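Local coordinates for protein Emp46p (Saccharomyces cerevisiae, PDB 2A6V) that acts as a calcium-independent cargo receptor involved in glycoprotein secretion, with a carbohydrate-recognition domain seen here in its potassium-bound form, at residues Phe87-Gln91 with Leu100-Ser104; Leu117-Glu123 with Ser146-Gln152. All coordinates share one frame. Residues are numbered along the deposited sequence.

Contact 1 of 2, residues Phe87-Gln91 with Leu100-Ser104; sequences FWLKQ and LFGGS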
loop_
_atom_site.group_PDB
_atom_site.type_symbol
_atom_site.label_atom_id
_atom_site.label_comp_id
_atom_site.label_asym_id
_atom_site.label_seq_id
_atom_site.Cartn_x
_atom_site.Cartn_y
_atom_site.Cartn_z
ATOM N N PHE A 87 -0.520 2.085 1.186
ATOM C CA PHE A 87 -0.741 1.343 -0.043
ATOM C C PHE A 87 -1.446 2.262 -1.008
ATOM O O PHE A 87 -2.447 2.869 -0.632
ATOM C CB PHE A 87 -1.559 0.093 0.246
ATOM C CG PHE A 87 -0.869 -0.829 1.182
ATOM C CD1 PHE A 87 0.086 -1.717 0.711
ATOM C CD2 PHE A 87 -1.140 -0.802 2.541
ATOM C CE1 PHE A 87 0.751 -2.551 1.586
ATOM C CE2 PHE A 87 -0.477 -1.633 3.406
ATOM C CZ PHE A 87 0.479 -2.516 2.929
ATOM N N TRP A 88 -0.953 2.321 -2.236
ATOM C CA TRP A 88 -1.326 3.348 -3.182
ATOM C C TRP A 88 -1.900 2.766 -4.467
ATOM O O TRP A 88 -1.397 1.751 -4.993
ATOM C CB TRP A 88 -0.103 4.149 -3.593
ATOM C CG TRP A 88 0.666 4.784 -2.505
ATOM C CD1 TRP A 88 1.728 4.247 -1.860
ATOM C CD2 TRP A 88 0.467 6.085 -1.935
ATOM N NE1 TRP A 88 2.206 5.120 -0.916
ATOM C CE2 TRP A 88 1.445 6.258 -0.942
ATOM C CE3 TRP A 88 -0.435 7.131 -2.173
ATOM C CZ2 TRP A 88 1.555 7.434 -0.189
ATOM C CZ3 TRP A 88 -0.331 8.296 -1.405
ATOM C CH2 TRP A 88 0.659 8.424 -0.429
ATOM N N LEU A 89 -2.933 3.427 -4.965
ATOM C CA LEU A 89 -3.370 3.317 -6.351
ATOM C C LEU A 89 -3.412 4.754 -6.863
ATOM O O LEU A 89 -4.221 5.538 -6.374
ATOM C CB LEU A 89 -4.765 2.679 -6.441
ATOM C CG LEU A 89 -4.958 1.271 -5.901
ATOM C CD1 LEU A 89 -6.376 0.805 -6.207
ATOM C CD2 LEU A 89 -3.978 0.299 -6.494
ATOM N N LYS A 90 -2.537 5.125 -7.792
ATOM C CA LYS A 90 -2.425 6.525 -8.231
ATOM C C LYS A 90 -2.506 6.654 -9.753
ATOM O O LYS A 90 -2.087 5.766 -10.479
ATOM C CB LYS A 90 -1.107 7.116 -7.734
ATOM C CG LYS A 90 -1.017 7.228 -6.218
ATOM C CD LYS A 90 -0.158 8.391 -5.703
ATOM C CE LYS A 90 1.123 8.560 -6.476
ATOM N NZ LYS A 90 1.917 9.685 -5.948
ATOM N N GLN A 91 -3.065 7.765 -10.227
ATOM C CA GLN A 91 -3.174 8.034 -11.667
ATOM C C GLN A 91 -2.581 9.391 -11.996
ATOM O O GLN A 91 -2.258 10.174 -11.101
ATOM C CB GLN A 91 -4.636 7.955 -12.132
ATOM C CG GLN A 91 -5.574 8.924 -11.426
ATOM C CD GLN A 91 -6.950 8.994 -12.063
ATOM O OE1 GLN A 91 -7.206 8.354 -13.093
ATOM N NE2 GLN A 91 -7.841 9.772 -11.456
ATOM N N LEU A 100 4.641 12.377 1.649
ATOM C CA LEU A 100 3.537 11.667 2.271
ATOM C C LEU A 100 3.865 10.170 2.429
ATOM O O LEU A 100 3.924 9.418 1.458
ATOM C CB LEU A 100 2.278 11.867 1.417
ATOM C CG LEU A 100 0.953 11.429 2.021
ATOM C CD1 LEU A 100 0.671 12.068 3.385
ATOM C CD2 LEU A 100 -0.165 11.747 1.030
ATOM N N PHE A 101 4.136 9.766 3.667
ATOM C CA PHE A 101 4.486 8.380 4.030
ATOM C C PHE A 101 5.520 7.709 3.156
ATOM O O PHE A 101 5.429 6.542 2.829
ATOM C CB PHE A 101 3.196 7.571 4.278
ATOM C CG PHE A 101 2.445 8.091 5.452
ATOM C CD1 PHE A 101 2.839 7.747 6.721
ATOM C CD2 PHE A 101 1.419 9.037 5.284
ATOM C CE1 PHE A 101 2.211 8.261 7.826
ATOM C CE2 PHE A 101 0.798 9.581 6.380
ATOM C CZ PHE A 101 1.189 9.185 7.668
ATOM N N GLY A 102 6.531 8.487 2.775
ATOM C CA GLY A 102 7.619 8.003 1.955
ATOM C C GLY A 102 7.256 7.667 0.517
ATOM O O GLY A 102 8.055 7.071 -0.199
ATOM N N GLY A 103 6.076 8.045 0.074
ATOM C CA GLY A 103 5.547 7.514 -1.159
ATOM C C GLY A 103 5.054 8.475 -2.223
ATOM O O GLY A 103 5.014 8.112 -3.399
ATOM N N SER A 104 4.652 9.667 -1.819
ATOM C CA SER A 104 3.945 10.574 -2.720
ATOM C C SER A 104 4.084 12.021 -2.271
ATOM O O SER A 104 4.330 12.314 -1.105
ATOM C CB SER A 104 2.458 10.194 -2.708
ATOM O OG SER A 104 1.691 11.000 -3.599
HETATM O O HOH W 1 4.372 8.645 -6.016
#
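Trp88 lays one face of its indole against Ser104, whose CB sits 3.8 Å from the centroid of the six-membered ring in a CH-pi contact, 28° off the ring normal. The tryptophan belongs to strand 84-90 of a legume-lectin-like beta sandwich, and the loop folded over it fits a classic beta bulge, with Gly103 and Ser104 both facing Leu100. Gly103 N donates to Leu100 O at 2.9 Å, and Leu100 N to Ser104 O at 2.8 Å. Glycine suits position 103 because a CB there would clash with Trp88 NE1, the atom that donates to Ser200 on strand 196-202. Leu100 extends the apolar contact, its CD2 lying 3.7 Å from Trp88 CH2. Two residues along the strand, Lys90 also points toward the loop and is long enough to reach past the indole. Its NZ donates to Ser104 OG at 2.7 Å and to a water, also at 2.7 Å, which in turn donates to Gly103 O at 2.7 Å.

Contact 2 of 2, residues Leu117-Glu123 with Ser146-Gln152; sequences LDDKLGE and SCLFQYQ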
loop_
_atom_site.group_PDB
_atom_site.type_symbol
_atom_site.label_atom_id
_atom_site.label_comp_id
_atom_site.label_asym_id
_atom_site.label_seq_id
_atom_site.Cartn_x
_atom_site.Cartn_y
_atom_site.Cartn_z
ATOM N N LEU A 117 -0.947 5.470 13.351
ATOM C CA LEU A 117 -1.651 5.928 14.539
ATOM C C LEU A 117 -2.368 7.202 14.167
ATOM O O LEU A 117 -1.784 8.296 14.139
ATOM C CB LEU A 117 -0.676 6.128 15.692
ATOM C CG LEU A 117 0.226 4.936 16.003
ATOM C CD1 LEU A 117 0.995 5.156 17.247
ATOM C CD2 LEU A 117 -0.547 3.653 16.096
ATOM N N ASP A 118 -3.625 7.055 13.797
ATOM C CA ASP A 118 -4.415 8.207 13.447
ATOM C C ASP A 118 -4.575 9.079 14.688
ATOM O O ASP A 118 -4.594 8.584 15.803
ATOM C CB ASP A 118 -5.758 7.756 12.906
ATOM C CG ASP A 118 -6.656 8.908 12.593
ATOM O OD1 ASP A 118 -6.590 9.451 11.488
ATOM O OD2 ASP A 118 -7.464 9.338 13.430
ATOM N N ASP A 119 -4.629 10.389 14.501
ATOM C CA ASP A 119 -4.542 11.258 15.684
ATOM C C ASP A 119 -5.761 11.150 16.563
ATOM O O ASP A 119 -5.687 11.487 17.731
ATOM C CB ASP A 119 -4.241 12.705 15.339
ATOM C CG ASP A 119 -5.118 13.247 14.277
ATOM O OD1 ASP A 119 -4.921 12.892 13.077
ATOM O OD2 ASP A 119 -5.967 14.122 14.539
ATOM N N LYS A 120 -6.868 10.667 16.011
ATOM C CA LYS A 120 -8.082 10.477 16.811
ATOM C C LYS A 120 -8.544 9.028 16.953
ATOM O O LYS A 120 -9.119 8.668 17.990
ATOM C CB LYS A 120 -9.196 11.369 16.282
ATOM C CG LYS A 120 -8.895 12.853 16.532
ATOM C CD LYS A 120 -9.964 13.751 15.995
ATOM C CE LYS A 120 -9.675 15.218 16.361
ATOM N NZ LYS A 120 -10.741 16.115 15.815
ATOM N N LEU A 121 -8.293 8.185 15.952
ATOM C CA LEU A 121 -8.656 6.752 16.044
ATOM C C LEU A 121 -7.595 5.887 16.708
ATOM O O LEU A 121 -7.863 4.757 17.175
ATOM C CB LEU A 121 -8.878 6.178 14.661
ATOM C CG LEU A 121 -9.998 6.743 13.806
ATOM C CD1 LEU A 121 -9.889 6.174 12.392
ATOM C CD2 LEU A 121 -11.331 6.436 14.413
ATOM N N GLY A 122 -6.362 6.363 16.682
ATOM C CA GLY A 122 -5.229 5.538 17.013
ATOM C C GLY A 122 -4.961 4.530 15.903
ATOM O O GLY A 122 -5.166 4.803 14.730
ATOM N N GLU A 123 -4.524 3.359 16.332
ATOM C CA GLU A 123 -4.041 2.282 15.469
ATOM C C GLU A 123 -5.147 1.835 14.515
ATOM O O GLU A 123 -6.193 1.337 14.937
ATOM C CB GLU A 123 -3.592 1.155 16.371
ATOM C CG GLU A 123 -2.482 0.318 15.820
ATOM C CD GLU A 123 -1.885 -0.650 16.831
ATOM O OE1 GLU A 123 -1.118 -1.497 16.359
ATOM O OE2 GLU A 123 -2.174 -0.602 18.058
ATOM N N SER A 146 -12.646 3.918 7.201
ATOM C CA SER A 146 -11.693 3.554 8.239
ATOM C C SER A 146 -12.104 2.277 8.943
ATOM O O SER A 146 -13.259 1.867 8.892
ATOM C CB SER A 146 -11.514 4.678 9.245
ATOM O OG SER A 146 -12.676 4.814 10.061
ATOM N N CYS A 147 -11.136 1.668 9.608
ATOM C CA CYS A 147 -11.374 0.663 10.637
ATOM C C CYS A 147 -10.239 0.696 11.653
ATOM O O CYS A 147 -9.132 1.167 11.371
ATOM C CB CYS A 147 -11.555 -0.730 10.053
ATOM S SG CYS A 147 -10.086 -1.415 9.235
ATOM N N LEU A 148 -10.496 0.208 12.850
ATOM C CA LEU A 148 -9.478 0.076 13.858
ATOM C C LEU A 148 -8.800 -1.267 13.590
ATOM O O LEU A 148 -9.463 -2.268 13.332
ATOM C CB LEU A 148 -10.088 0.130 15.255
ATOM C CG LEU A 148 -10.963 1.347 15.530
ATOM C CD1 LEU A 148 -11.456 1.304 16.977
ATOM C CD2 LEU A 148 -10.227 2.650 15.229
ATOM N N PHE A 149 -7.478 -1.256 13.614
ATOM C CA PHE A 149 -6.708 -2.452 13.247
ATOM C C PHE A 149 -5.330 -2.436 13.922
ATOM O O PHE A 149 -4.568 -1.479 13.800
ATOM C CB PHE A 149 -6.552 -2.529 11.722
ATOM C CG PHE A 149 -5.892 -3.794 11.265
ATOM C CD1 PHE A 149 -6.587 -4.983 11.232
ATOM C CD2 PHE A 149 -4.538 -3.804 10.974
ATOM C CE1 PHE A 149 -5.959 -6.147 10.848
ATOM C CE2 PHE A 149 -3.919 -4.979 10.586
ATOM C CZ PHE A 149 -4.617 -6.127 10.528
ATOM N N GLN A 150 -5.050 -3.504 14.665
ATOM C CA GLN A 150 -3.793 -3.650 15.395
ATOM C C GLN A 150 -2.708 -4.186 14.454
ATOM O O GLN A 150 -2.849 -5.265 13.867
ATOM C CB GLN A 150 -3.958 -4.586 16.597
ATOM C CG GLN A 150 -2.791 -4.544 17.540
ATOM C CD GLN A 150 -2.957 -5.406 18.777
ATOM O OE1 GLN A 150 -2.069 -5.438 19.623
ATOM N NE2 GLN A 150 -4.094 -6.062 18.911
ATOM N N TYR A 151 -1.641 -3.418 14.310
ATOM C CA TYR A 151 -0.518 -3.801 13.429
ATOM C C TYR A 151 0.875 -3.665 14.104
ATOM O O TYR A 151 1.797 -4.350 13.686
ATOM C CB TYR A 151 -0.541 -3.016 12.092
ATOM C CG TYR A 151 -0.244 -1.563 12.273
ATOM C CD1 TYR A 151 1.066 -1.106 12.306
ATOM C CD2 TYR A 151 -1.272 -0.644 12.474
ATOM C CE1 TYR A 151 1.360 0.241 12.519
ATOM C CE2 TYR A 151 -1.007 0.702 12.694
ATOM C CZ TYR A 151 0.318 1.145 12.703
ATOM O OH TYR A 151 0.623 2.471 12.966
ATOM N N GLN A 152 1.071 -2.801 15.092
ATOM C CA GLN A 152 2.425 -2.578 15.590
ATOM C C GLN A 152 2.970 -3.817 16.266
ATOM O O GLN A 152 2.262 -4.518 16.998
ATOM C CB GLN A 152 2.511 -1.405 16.557
ATOM C CG GLN A 152 2.314 -0.053 15.917
ATOM C CD GLN A 152 2.756 1.045 16.837
ATOM O OE1 GLN A 152 2.454 1.003 18.039
ATOM N NE2 GLN A 152 3.442 2.039 16.299
#
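The carboxylate oxygen Glu123 OE1 accepts two successive backbone amides, Tyr151 N at 2.9 Å and Gln152 N at 2.8 Å, while OE2 of the same residue forms a salt bridge with Arg78. Glutamate suits this corner because it can hold amides and a cation together. Phe149 N donates to Glu123 O at 3.2 Å, continuing the antiparallel pairing of strands 124-131 and 145-148 at the edge of the lectin beta sandwich. The chain reaches Glu123 through a tight turn closed by Asp118 N to Gly122 O at 2.9 Å and Gly122 N to Asp118 O at 3.0 Å. Inside it Asp118 OD2 accepts from Lys120 N at 3.0 Å (an Asx turn) and from Leu121 N at 2.9 Å (an Asx motif); Gly122 accommodates a positive phi. Apolar pairs surround these bonds: Leu117 CD2 approaches Tyr151 CZ at 4.3 Å, and Leu121 CB meets Leu148 CD2 at 3.8 Å. Leu121 CD1 makes van der Waals contact with Ser146 CB at 3.8 Å.

Overall arrangement
Contact 1 comes first along the chain and closes before contact 2 opens; their centres are 19 Å apart and their nearest atoms about 7 Å. Both involve the same seven-stranded antiparallel sheet, in which strands 84-90, 111-115, 124-131 and 145-148 lie in that order. Contact 1 folds a loop against the central strand 84-90, on the face turned away from the other sheet, whereas contact 2 lies at the outermost strand, where the Cys147-Cys181 disulfide ties this sheet to the edge strand of the other. Strand 124-131 carries Tyr128, a potassium ligand; the side chains of Leu100 in contact 1 and Leu121 in contact 2 each lie about 7 Å from that of Tyr128.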